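Local coordinates for protein aerobactin synthase IucA (Klebsiella pneumoniae subsp. pneumoniae, PDB 5JM8) that probably condenses citrate with N6-acetyl-N6-hydroxylysine, in an ATP-dependent step of the NRPS-independent assembly of the siderophore aerobactin, at residues Val423-Gln428 against Arg480-Tyr485; Gln449-Met454 against Ala469-Thr474. All blocks are in the same frame, centred on the assembly; numbering follows the deposited sequence.

Contact 1. Residues Val423-Gln428 against Arg480-Tyr485. With ATP (adenosine-5'-triphosphate), chain I.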
ATOM      1  N   VAL A 423     -20.186 -31.854 -11.719  1.00 26.45           N
ATOM      2  CA  VAL A 423     -21.033 -30.821 -12.297  1.00 24.89           C
ATOM      3  C   VAL A 423     -20.979 -29.552 -11.454  1.00 22.95           C
ATOM      4  O   VAL A 423     -21.435 -29.541 -10.312  1.00 21.44           O
ATOM      5  CB  VAL A 423     -22.496 -31.296 -12.415  1.00 26.45           C
ATOM      6  CG1 VAL A 423     -23.362 -30.231 -13.074  1.00 24.27           C
ATOM      7  CG2 VAL A 423     -22.566 -32.597 -13.197  1.00 23.81           C
ATOM      8  N   LEU A 424     -20.407 -28.492 -12.019  1.00 21.53           N
ATOM      9  CA  LEU A 424     -20.454 -27.170 -11.403  1.00 21.01           C
ATOM     10  C   LEU A 424     -21.325 -26.256 -12.254  1.00 20.82           C
ATOM     11  O   LEU A 424     -20.919 -25.822 -13.333  1.00 18.82           O
ATOM     12  CB  LEU A 424     -19.050 -26.579 -11.245  1.00 20.08           C
ATOM     13  CG  LEU A 424     -18.086 -27.339 -10.332  1.00 19.08           C
ATOM     14  CD1 LEU A 424     -16.738 -26.644 -10.293  1.00 18.33           C
ATOM     15  CD2 LEU A 424     -18.650 -27.479  -8.927  1.00 19.80           C
ATOM     16  N   LEU A 425     -22.532 -25.983 -11.769  1.00 24.63           N
ATOM     17  CA  LEU A 425     -23.478 -25.143 -12.493  1.00 26.88           C
ATOM     18  C   LEU A 425     -23.079 -23.682 -12.369  1.00 29.18           C
ATOM     19  O   LEU A 425     -23.492 -22.986 -11.442  1.00 29.72           O
ATOM     20  CB  LEU A 425     -24.897 -25.354 -11.967  1.00 24.71           C
ATOM     21  CG  LEU A 425     -25.414 -26.789 -12.079  1.00 24.59           C
ATOM     22  CD1 LEU A 425     -26.736 -26.942 -11.347  1.00 25.26           C
ATOM     23  CD2 LEU A 425     -25.554 -27.205 -13.539  1.00 23.76           C
ATOM     24  N   ALA A 426     -22.274 -23.223 -13.318  1.00 22.79           N
ATOM     25  CA  ALA A 426     -21.665 -21.908 -13.233  1.00 25.40           C
ATOM     26  C   ALA A 426     -22.555 -20.804 -13.790  1.00 26.49           C
ATOM     27  O   ALA A 426     -22.615 -20.598 -15.002  1.00 22.80           O
ATOM     28  CB  ALA A 426     -20.342 -21.918 -13.959  1.00 24.70           C
ATOM     29  N   HIS A 427     -23.232 -20.087 -12.897  1.00 25.62           N
ATOM     30  CA  HIS A 427     -23.922 -18.860 -13.272  1.00 26.01           C
ATOM     31  C   HIS A 427     -22.931 -17.853 -13.815  1.00 25.57           C
ATOM     32  O   HIS A 427     -21.719 -18.047 -13.760  1.00 30.21           O
ATOM     33  CB  HIS A 427     -24.644 -18.216 -12.083  1.00 25.51           C
ATOM     34  CG  HIS A 427     -25.807 -18.995 -11.565  1.00 30.78           C
ATOM     35  ND1 HIS A 427     -25.710 -19.862 -10.499  1.00 36.52           N
ATOM     36  CD2 HIS A 427     -27.104 -19.018 -11.949  1.00 36.03           C
ATOM     37  CE1 HIS A 427     -26.895 -20.393 -10.255  1.00 42.17           C
ATOM     38  NE2 HIS A 427     -27.759 -19.895 -11.120  1.00 42.23           N
ATOM     39  N   GLN A 428     -23.465 -16.754 -14.319  1.00 24.75           N
ATOM     40  CA  GLN A 428     -22.673 -15.568 -14.578  1.00 17.25           C
ATOM     41  C   GLN A 428     -22.257 -14.924 -13.257  1.00 14.49           C
ATOM     42  O   GLN A 428     -21.387 -14.053 -13.216  1.00 13.98           O
ATOM     43  CB  GLN A 428     -23.481 -14.591 -15.409  1.00 14.87           C
ATOM     44  CG  GLN A 428     -22.663 -13.628 -16.193  1.00 16.19           C
ATOM     45  CD  GLN A 428     -23.519 -12.682 -17.003  1.00 19.39           C
ATOM     46  OE1 GLN A 428     -23.029 -11.675 -17.496  1.00 27.84           O
ATOM     47  NE2 GLN A 428     -24.804 -13.004 -17.150  1.00 17.20           N
ATOM     48  N   ARG A 480     -30.222 -30.449 -19.408  1.00 35.65           N
ATOM     49  CA  ARG A 480     -31.175 -29.362 -19.220  1.00 33.21           C
ATOM     50  C   ARG A 480     -30.500 -28.153 -18.580  1.00 31.33           C
ATOM     51  O   ARG A 480     -30.559 -27.044 -19.111  1.00 34.52           O
ATOM     52  CB  ARG A 480     -32.357 -29.819 -18.359  1.00 35.53           C
ATOM     53  CG  ARG A 480     -33.343 -28.702 -18.033  1.00 37.18           C
ATOM     54  CD  ARG A 480     -34.556 -29.205 -17.265  1.00 40.88           C
ATOM     55  NE  ARG A 480     -35.257 -30.273 -17.971  1.00 44.10           N
ATOM     56  CZ  ARG A 480     -35.947 -30.110 -19.098  1.00 46.33           C
ATOM     57  NH1 ARG A 480     -36.026 -28.917 -19.673  1.00 46.54           N
ATOM     58  NH2 ARG A 480     -36.551 -31.148 -19.658  1.00 47.29           N
ATOM     59  N   TYR A 481     -29.847 -28.380 -17.444  1.00 26.21           N
ATOM     60  CA  TYR A 481     -29.299 -27.294 -16.636  1.00 25.31           C
ATOM     61  C   TYR A 481     -27.972 -26.753 -17.163  1.00 27.16           C
ATOM     62  O   TYR A 481     -27.814 -25.552 -17.361  1.00 30.16           O
ATOM     63  CB  TYR A 481     -29.096 -27.763 -15.194  1.00 26.96           C
ATOM     64  CG  TYR A 481     -30.367 -28.114 -14.455  1.00 32.29           C
ATOM     65  CD1 TYR A 481     -31.475 -27.277 -14.491  1.00 34.08           C
ATOM     66  CD2 TYR A 481     -30.455 -29.284 -13.716  1.00 35.61           C
ATOM     67  CE1 TYR A 481     -32.637 -27.600 -13.810  1.00 36.49           C
ATOM     68  CE2 TYR A 481     -31.609 -29.615 -13.034  1.00 37.55           C
ATOM     69  CZ  TYR A 481     -32.696 -28.771 -13.085  1.00 37.66           C
ATOM     70  OH  TYR A 481     -33.844 -29.102 -12.405  1.00 38.17           O
ATOM     71  N   PHE A 482     -27.023 -27.649 -17.392  1.00 24.91           N
ATOM     72  CA  PHE A 482     -25.633 -27.260 -17.600  1.00 26.16           C
ATOM     73  C   PHE A 482     -25.395 -26.318 -18.789  1.00 24.91           C
ATOM     74  O   PHE A 482     -24.697 -25.313 -18.647  1.00 22.97           O
ATOM     75  CB  PHE A 482     -24.779 -28.515 -17.759  1.00 28.04           C
ATOM     76  CG  PHE A 482     -23.305 -28.256 -17.675  1.00 28.78           C
ATOM     77  CD1 PHE A 482     -22.662 -28.251 -16.451  1.00 27.23           C
ATOM     78  CD2 PHE A 482     -22.563 -28.011 -18.816  1.00 30.02           C
ATOM     79  CE1 PHE A 482     -21.308 -28.013 -16.366  1.00 27.66           C
ATOM     80  CE2 PHE A 482     -21.206 -27.775 -18.736  1.00 30.55           C
ATOM     81  CZ  PHE A 482     -20.578 -27.774 -17.510  1.00 29.02           C
ATOM     82  N   PRO A 483     -25.960 -26.632 -19.967  1.00 25.81           N
ATOM     83  CA  PRO A 483     -25.745 -25.696 -21.076  1.00 26.20           C
ATOM     84  C   PRO A 483     -26.508 -24.375 -20.922  1.00 26.50           C
ATOM     85  O   PRO A 483     -26.117 -23.382 -21.534  1.00 24.03           O
ATOM     86  CB  PRO A 483     -26.241 -26.477 -22.299  1.00 26.21           C
ATOM     87  CG  PRO A 483     -27.152 -27.511 -21.758  1.00 25.80           C
ATOM     88  CD  PRO A 483     -26.629 -27.868 -20.409  1.00 25.69           C
ATOM     89  N   TYR A 484     -27.578 -24.361 -20.131  1.00 26.47           N
ATOM     90  CA  TYR A 484     -28.270 -23.107 -19.838  1.00 25.87           C
ATOM     91  C   TYR A 484     -27.360 -22.170 -19.060  1.00 26.46           C
ATOM     92  O   TYR A 484     -27.048 -21.070 -19.514  1.00 26.60           O
ATOM     93  CB  TYR A 484     -29.553 -23.345 -19.036  1.00 26.18           C
ATOM     94  CG  TYR A 484     -30.081 -22.090 -18.364  1.00 31.18           C
ATOM     95  CD1 TYR A 484     -30.553 -21.020 -19.117  1.00 33.07           C
ATOM     96  CD2 TYR A 484     -30.105 -21.973 -16.976  1.00 33.36           C
ATOM     97  CE1 TYR A 484     -31.033 -19.869 -18.506  1.00 34.69           C
ATOM     98  CE2 TYR A 484     -30.585 -20.827 -16.360  1.00 35.62           C
ATOM     99  CZ  TYR A 484     -31.046 -19.783 -17.128  1.00 37.23           C
ATOM    100  OH  TYR A 484     -31.519 -18.652 -16.508  1.00 41.15           O
ATOM    101  N   TYR A 485     -26.939 -22.614 -17.884  1.00 19.51           N
ATOM    102  CA  TYR A 485     -26.132 -21.784 -17.003  1.00 24.90           C
ATOM    103  C   TYR A 485     -24.828 -21.337 -17.653  1.00 26.51           C
ATOM    104  O   TYR A 485     -24.434 -20.180 -17.519  1.00 30.25           O
ATOM    105  CB  TYR A 485     -25.821 -22.536 -15.707  1.00 24.16           C
ATOM    106  CG  TYR A 485     -27.023 -22.742 -14.812  1.00 30.98           C
ATOM    107  CD1 TYR A 485     -27.495 -21.721 -14.001  1.00 35.00           C
ATOM    108  CD2 TYR A 485     -27.683 -23.962 -14.774  1.00 35.99           C
ATOM    109  CE1 TYR A 485     -28.595 -21.910 -13.184  1.00 37.20           C
ATOM    110  CE2 TYR A 485     -28.780 -24.158 -13.958  1.00 38.43           C
ATOM    111  CZ  TYR A 485     -29.230 -23.130 -13.165  1.00 37.57           C
ATOM    112  OH  TYR A 485     -30.322 -23.321 -12.351  1.00 37.02           O
TER
HETATM  113  PG  ATP I 600     -23.566 -17.203  -3.436  1.00 22.37           P
HETATM  114  O1G ATP I 600     -23.132 -16.215  -2.382  1.00 24.72           O
HETATM  115  O2G ATP I 600     -22.812 -17.067  -4.738  1.00 20.96           O
HETATM  116  O3G ATP I 600     -23.652 -18.627  -2.943  1.00 21.42           O
HETATM  117  PB  ATP I 600     -26.378 -17.672  -4.005  1.00 20.20           P
HETATM  118  O1B ATP I 600     -27.569 -16.885  -3.516  1.00 18.42           O
HETATM  119  O2B ATP I 600     -26.124 -19.058  -3.455  1.00 21.30           O
HETATM  120  O3B ATP I 600     -25.065 -16.739  -3.837  1.00 19.89           O
HETATM  121  PA  ATP I 600     -27.734 -18.203  -6.471  1.00 20.96           P
HETATM  122  O1A ATP I 600     -28.593 -19.094  -5.610  1.00 22.14           O
HETATM  123  O2A ATP I 600     -27.227 -18.710  -7.799  1.00 22.54           O
HETATM  124  O3A ATP I 600     -26.447 -17.750  -5.615  1.00 17.12           O
HETATM  125  O5' ATP I 600     -28.480 -16.808  -6.749  1.00 17.54           O
HETATM  126  C5' ATP I 600     -27.797 -15.833  -7.529  1.00 18.23           C
HETATM  127  C4' ATP I 600     -28.173 -14.416  -7.123  1.00 21.42           C
HETATM  128  O4' ATP I 600     -27.493 -13.509  -7.993  1.00 23.54           O
HETATM  129  C3' ATP I 600     -29.663 -14.130  -7.240  1.00 25.86           C
HETATM  130  O3' ATP I 600     -30.135 -13.535  -6.024  1.00 28.86           O
HETATM  131  C2' ATP I 600     -29.807 -13.176  -8.411  1.00 25.50           C
HETATM  132  O2' ATP I 600     -30.729 -12.124  -8.131  1.00 27.40           O
HETATM  133  C1' ATP I 600     -28.411 -12.613  -8.622  1.00 23.79           C
HETATM  134  N9  ATP I 600     -28.075 -12.499 -10.059  1.00 22.48           N
HETATM  135  C8  ATP I 600     -27.753 -11.345 -10.666  1.00 23.20           C
HETATM  136  N7  ATP I 600     -27.496 -11.551 -11.983  1.00 20.97           N
HETATM  137  C5  ATP I 600     -27.654 -12.863 -12.224  1.00 18.75           C
HETATM  138  C6  ATP I 600     -27.533 -13.743 -13.404  1.00 17.52           C
HETATM  139  N6  ATP I 600     -27.182 -13.213 -14.599  1.00 14.71           N
HETATM  140  N1  ATP I 600     -27.785 -15.062 -13.236  1.00 19.07           N
HETATM  141  C2  ATP I 600     -28.134 -15.577 -12.041  1.00 18.80           C
HETATM  142  N3  ATP I 600     -28.260 -14.828 -10.930  1.00 17.66           N
HETATM  143  C4  ATP I 600     -28.039 -13.489 -10.954  1.00 19.00           C

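Contact 2. Residues Gln449-Met454 against Ala469-Thr474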
ATOM      1  N   GLN A 449     -23.406 -24.892  -3.578  1.00 26.23           N
ATOM      2  CA  GLN A 449     -24.788 -25.357  -3.579  1.00 30.04           C
ATOM      3  C   GLN A 449     -25.185 -25.833  -4.975  1.00 32.00           C
ATOM      4  O   GLN A 449     -26.146 -26.587  -5.135  1.00 35.98           O
ATOM      5  CB  GLN A 449     -25.725 -24.241  -3.108  1.00 30.58           C
ATOM      6  CG  GLN A 449     -27.174 -24.662  -2.919  1.00 29.72           C
ATOM      7  CD  GLN A 449     -28.036 -23.540  -2.370  1.00 25.75           C
ATOM      8  OE1 GLN A 449     -27.535 -22.477  -2.001  1.00 21.15           O
ATOM      9  NE2 GLN A 449     -29.341 -23.772  -2.315  1.00 26.99           N
ATOM     10  N   GLY A 450     -24.430 -25.389  -5.978  1.00 29.31           N
ATOM     11  CA  GLY A 450     -24.675 -25.758  -7.361  1.00 25.54           C
ATOM     12  C   GLY A 450     -23.739 -26.852  -7.844  1.00 23.20           C
ATOM     13  O   GLY A 450     -23.483 -26.976  -9.045  1.00 22.90           O
ATOM     14  N   SER A 451     -23.218 -27.637  -6.906  1.00 21.13           N
ATOM     15  CA  SER A 451     -22.380 -28.781  -7.241  1.00 21.56           C
ATOM     16  C   SER A 451     -23.230 -30.041  -7.340  1.00 28.31           C
ATOM     17  O   SER A 451     -24.116 -30.268  -6.515  1.00 25.78           O
ATOM     18  CB  SER A 451     -21.274 -28.974  -6.203  1.00 24.49           C
ATOM     19  OG  SER A 451     -21.814 -29.266  -4.927  1.00 24.82           O
ATOM     20  N   ALA A 452     -22.953 -30.851  -8.356  1.00 23.03           N
ATOM     21  CA  ALA A 452     -23.645 -32.117  -8.543  1.00 24.68           C
ATOM     22  C   ALA A 452     -22.711 -33.116  -9.211  1.00 27.62           C
ATOM     23  O   ALA A 452     -21.671 -32.736  -9.753  1.00 29.11           O
ATOM     24  CB  ALA A 452     -24.901 -31.924  -9.368  1.00 25.16           C
ATOM     25  N   PHE A 453     -23.085 -34.391  -9.172  1.00 27.54           N
ATOM     26  CA  PHE A 453     -22.217 -35.455  -9.661  1.00 27.16           C
ATOM     27  C   PHE A 453     -22.935 -36.371 -10.646  1.00 29.08           C
ATOM     28  O   PHE A 453     -24.096 -36.728 -10.451  1.00 29.18           O
ATOM     29  CB  PHE A 453     -21.674 -36.265  -8.484  1.00 28.74           C
ATOM     30  CG  PHE A 453     -20.961 -35.428  -7.460  1.00 29.55           C
ATOM     31  CD1 PHE A 453     -19.646 -35.041  -7.656  1.00 30.43           C
ATOM     32  CD2 PHE A 453     -21.609 -35.020  -6.303  1.00 28.04           C
ATOM     33  CE1 PHE A 453     -18.987 -34.268  -6.716  1.00 29.19           C
ATOM     34  CE2 PHE A 453     -20.953 -34.246  -5.360  1.00 26.41           C
ATOM     35  CZ  PHE A 453     -19.642 -33.870  -5.568  1.00 27.55           C
ATOM     36  N   MET A 454     -22.225 -36.734 -11.708  1.00 28.55           N
ATOM     37  CA  MET A 454     -22.746 -37.643 -12.715  1.00 27.99           C
ATOM     38  C   MET A 454     -22.556 -39.078 -12.245  1.00 31.85           C
ATOM     39  O   MET A 454     -21.813 -39.327 -11.297  1.00 31.52           O
ATOM     40  CB  MET A 454     -22.044 -37.417 -14.055  1.00 27.49           C
ATOM     41  CG  MET A 454     -22.194 -36.006 -14.587  1.00 26.34           C
ATOM     42  SD  MET A 454     -23.917 -35.517 -14.735  1.00 26.53           S
ATOM     43  CE  MET A 454     -24.497 -36.694 -15.957  1.00 27.72           C
ATOM     44  N   ALA A 469     -24.855 -39.739  -2.688  1.00 36.70           N
ATOM     45  CA  ALA A 469     -25.080 -38.306  -2.531  1.00 34.40           C
ATOM     46  C   ALA A 469     -26.424 -37.888  -3.089  1.00 33.54           C
ATOM     47  O   ALA A 469     -26.874 -38.391  -4.120  1.00 31.35           O
ATOM     48  CB  ALA A 469     -23.979 -37.506  -3.210  1.00 29.68           C
ATOM     49  N   GLU A 470     -27.053 -36.950  -2.396  1.00 30.51           N
ATOM     50  CA  GLU A 470     -28.342 -36.422  -2.803  1.00 30.45           C
ATOM     51  C   GLU A 470     -28.214 -35.597  -4.080  1.00 29.40           C
ATOM     52  O   GLU A 470     -29.113 -35.601  -4.925  1.00 29.62           O
ATOM     53  CB  GLU A 470     -28.937 -35.589  -1.666  1.00 31.81           C
ATOM     54  CG  GLU A 470     -29.877 -34.480  -2.099  1.00 32.63           C
ATOM     55  CD  GLU A 470     -29.164 -33.171  -2.410  1.00 32.20           C
ATOM     56  OE1 GLU A 470     -28.173 -32.837  -1.725  1.00 27.64           O
ATOM     57  OE2 GLU A 470     -29.613 -32.473  -3.341  1.00 34.58           O
ATOM     58  N   ASN A 471     -27.093 -34.894  -4.219  1.00 28.33           N
ATOM     59  CA  ASN A 471     -26.848 -34.073  -5.401  1.00 28.32           C
ATOM     60  C   ASN A 471     -26.187 -34.892  -6.508  1.00 30.19           C
ATOM     61  O   ASN A 471     -25.110 -34.555  -6.997  1.00 29.95           O
ATOM     62  CB  ASN A 471     -25.995 -32.845  -5.050  1.00 26.10           C
ATOM     63  CG  ASN A 471     -24.775 -33.190  -4.219  1.00 26.08           C
ATOM     64  OD1 ASN A 471     -24.738 -34.220  -3.551  1.00 27.04           O
ATOM     65  ND2 ASN A 471     -23.774 -32.318  -4.247  1.00 25.05           N
ATOM     66  N   VAL A 472     -26.847 -35.986  -6.883  1.00 34.38           N
ATOM     67  CA  VAL A 472     -26.471 -36.761  -8.060  1.00 33.46           C
ATOM     68  C   VAL A 472     -27.419 -36.415  -9.200  1.00 34.92           C
ATOM     69  O   VAL A 472     -28.625 -36.279  -8.995  1.00 34.51           O
ATOM     70  CB  VAL A 472     -26.512 -38.286  -7.805  1.00 30.44           C
ATOM     71  CG1 VAL A 472     -25.345 -38.715  -6.925  1.00 30.53           C
ATOM     72  CG2 VAL A 472     -27.844 -38.708  -7.184  1.00 31.46           C
ATOM     73  N   PHE A 473     -26.865 -36.271 -10.401  1.00 34.77           N
ATOM     74  CA  PHE A 473     -27.647 -35.884 -11.573  1.00 34.10           C
ATOM     75  C   PHE A 473     -27.748 -37.001 -12.600  1.00 36.37           C
ATOM     76  O   PHE A 473     -26.791 -37.735 -12.840  1.00 41.90           O
ATOM     77  CB  PHE A 473     -27.035 -34.647 -12.241  1.00 31.89           C
ATOM     78  CG  PHE A 473     -27.582 -33.336 -11.736  1.00 34.58           C
ATOM     79  CD1 PHE A 473     -28.311 -33.264 -10.557  1.00 38.41           C
ATOM     80  CD2 PHE A 473     -27.365 -32.172 -12.450  1.00 35.31           C
ATOM     81  CE1 PHE A 473     -28.808 -32.053 -10.102  1.00 40.04           C
ATOM     82  CE2 PHE A 473     -27.857 -30.961 -12.001  1.00 37.11           C
ATOM     83  CZ  PHE A 473     -28.582 -30.902 -10.828  1.00 39.27           C
ATOM     84  N   THR A 474     -28.924 -37.119 -13.205  1.00 34.53           N
ATOM     85  CA  THR A 474     -29.101 -37.992 -14.351  1.00 30.73           C
ATOM     86  C   THR A 474     -28.551 -37.293 -15.584  1.00 33.72           C
ATOM     87  O   THR A 474     -28.204 -36.112 -15.541  1.00 29.20           O
ATOM     88  CB  THR A 474     -30.577 -38.347 -14.586  1.00 34.25           C
ATOM     89  OG1 THR A 474     -31.307 -37.163 -14.932  1.00 34.34           O
ATOM     90  CG2 THR A 474     -31.186 -38.980 -13.342  1.00 38.13           C
TER

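Contact 1. Residues Val423-Gln428 against Arg480-Tyr485
The ATP pocket borders this contact, in which the strand 422-424 runs out into a loop that crosses helix 475-500 and carries His427 up to the triphosphate. Tyr485 supplies the largest share of the buried surface. Its ring approaches the imidazole of His427 edge-on in an offset edge-to-face pair, with centroids 4.6 Å apart and planes at 83°. The approach is tight at the rim, where Tyr485 CE1 stands 3.0 Å from His427 NE2. Over the opposite face of the imidazole lies the alpha-phosphate oxygen O2A of ATP, 3.0 Å from His427 CE1. The histidine is therefore held between tyrosine and nucleotide. Both CG atoms stand beside their backbone N, at chi1 -68° in His427 and -69° in Tyr485, and the two side chains run alongside each other in the same direction.

The Tyr485 ring is itself packed on both faces: CD2 of its neighbour Tyr484 sits over the centre of one, and Leu425 CB, nearer the rim, lies over the other. Leu425 also extends CD2 to Tyr481 CB at 3.9 Å, crossing obliquely. Farther back, Val423 CG1 meets Phe482 CD1 at 4.0 Å, and Phe414 packs edge-to-face with the Phe482 ring.

Two carbonyl oxygens, Ala426 O and Tyr485 O, come within 3.1 Å of each other. As both are acceptors they cannot bond directly, but Ser490 OG bonds to Tyr485 O and weakly to Ala426 O. Leu425 O accepts from Asn430 ND2, which ties the loop to a magnesium-site residue. Such packing of a nucleotide-contacting loop against a helix belongs to the ATP-binding site seen in this NIS synthetase.

Contact 2. Residues Gln449-Met454 against Ala469-Thr474
Ala452 CB sits almost exactly over the centre of one face of the Phe473 ring, 3.7 Å from its centroid and only 6° off the normal, a well-formed CH-pi contact. A second arrangement involves two flat groups: the Phe453 ring and the Asn471 amide lie side by side, with planes 81° apart. Asn471 ND2 is 3.6 Å from Phe453 CE2. Leu306 and Leu461 also pack on Phe453.

Three hydrogen bonds join the segments. Phe453 N gives to Asn471 O at 3.0 Å, within the carbonyl plane but more bent than the next. Phe473 N gives to Phe453 O at 2.8 Å, from above the carbonyl plane. This bond is almost straight, at 172°. Because both bonds of Phe453 go to the residues flanking Val472, this is the pattern of a parallel bridge. The third bond is from a side chain: Asn471 ND2 reaches Ser451 O at 3.1 Å, coming from above the carbonyl plane while the acceptor stays close to the amide plane. Asn471 CG lies between backbone N and carbonyl carbon, which turns the amide back to the strand. Ser451 OG bonds instead to Cys448 O.

Met454, bent at chi2 and chi3, folds its SD to within 4.1 Å of Phe473 CB. Thr474 then takes the N-cap position of helix 475-500. Val472 N bonds weakly back to Glu470 O, which makes the chain at Asn471 an inverse gamma turn. After it, an isolated parallel bridge joins the loop leading into helix 475-500 to the outer side of the strand pair 422-424/451-453, within the FhuF-like family region.

In the fold
Following the chain, strand 422-424 leads through 423-428 to the magnesium-site residues Gln429 and Asn430, then strands 431-435 and 440-445 bring it back to 449-454. Contact 2 closes the short excursion containing helix 458-462. Helix 475-500 follows at once, and its residues 480-485 meet 423-428, closing the larger loop of contact 1, with contact 2 nested inside. Strands 422-424 and 451-453 are antiparallel neighbours: Val423 N to Ala452 O and Leu425 N to Gly450 O are probable hydrogen bonds. Strand 451-453 is hydrogen-bonded along one edge to 422-424 and, on the other, makes a single bridge to the loop at Val472. Tyr481 on Phe473 joins helix to loop, and Val423 packs on Met454 within the strand pair.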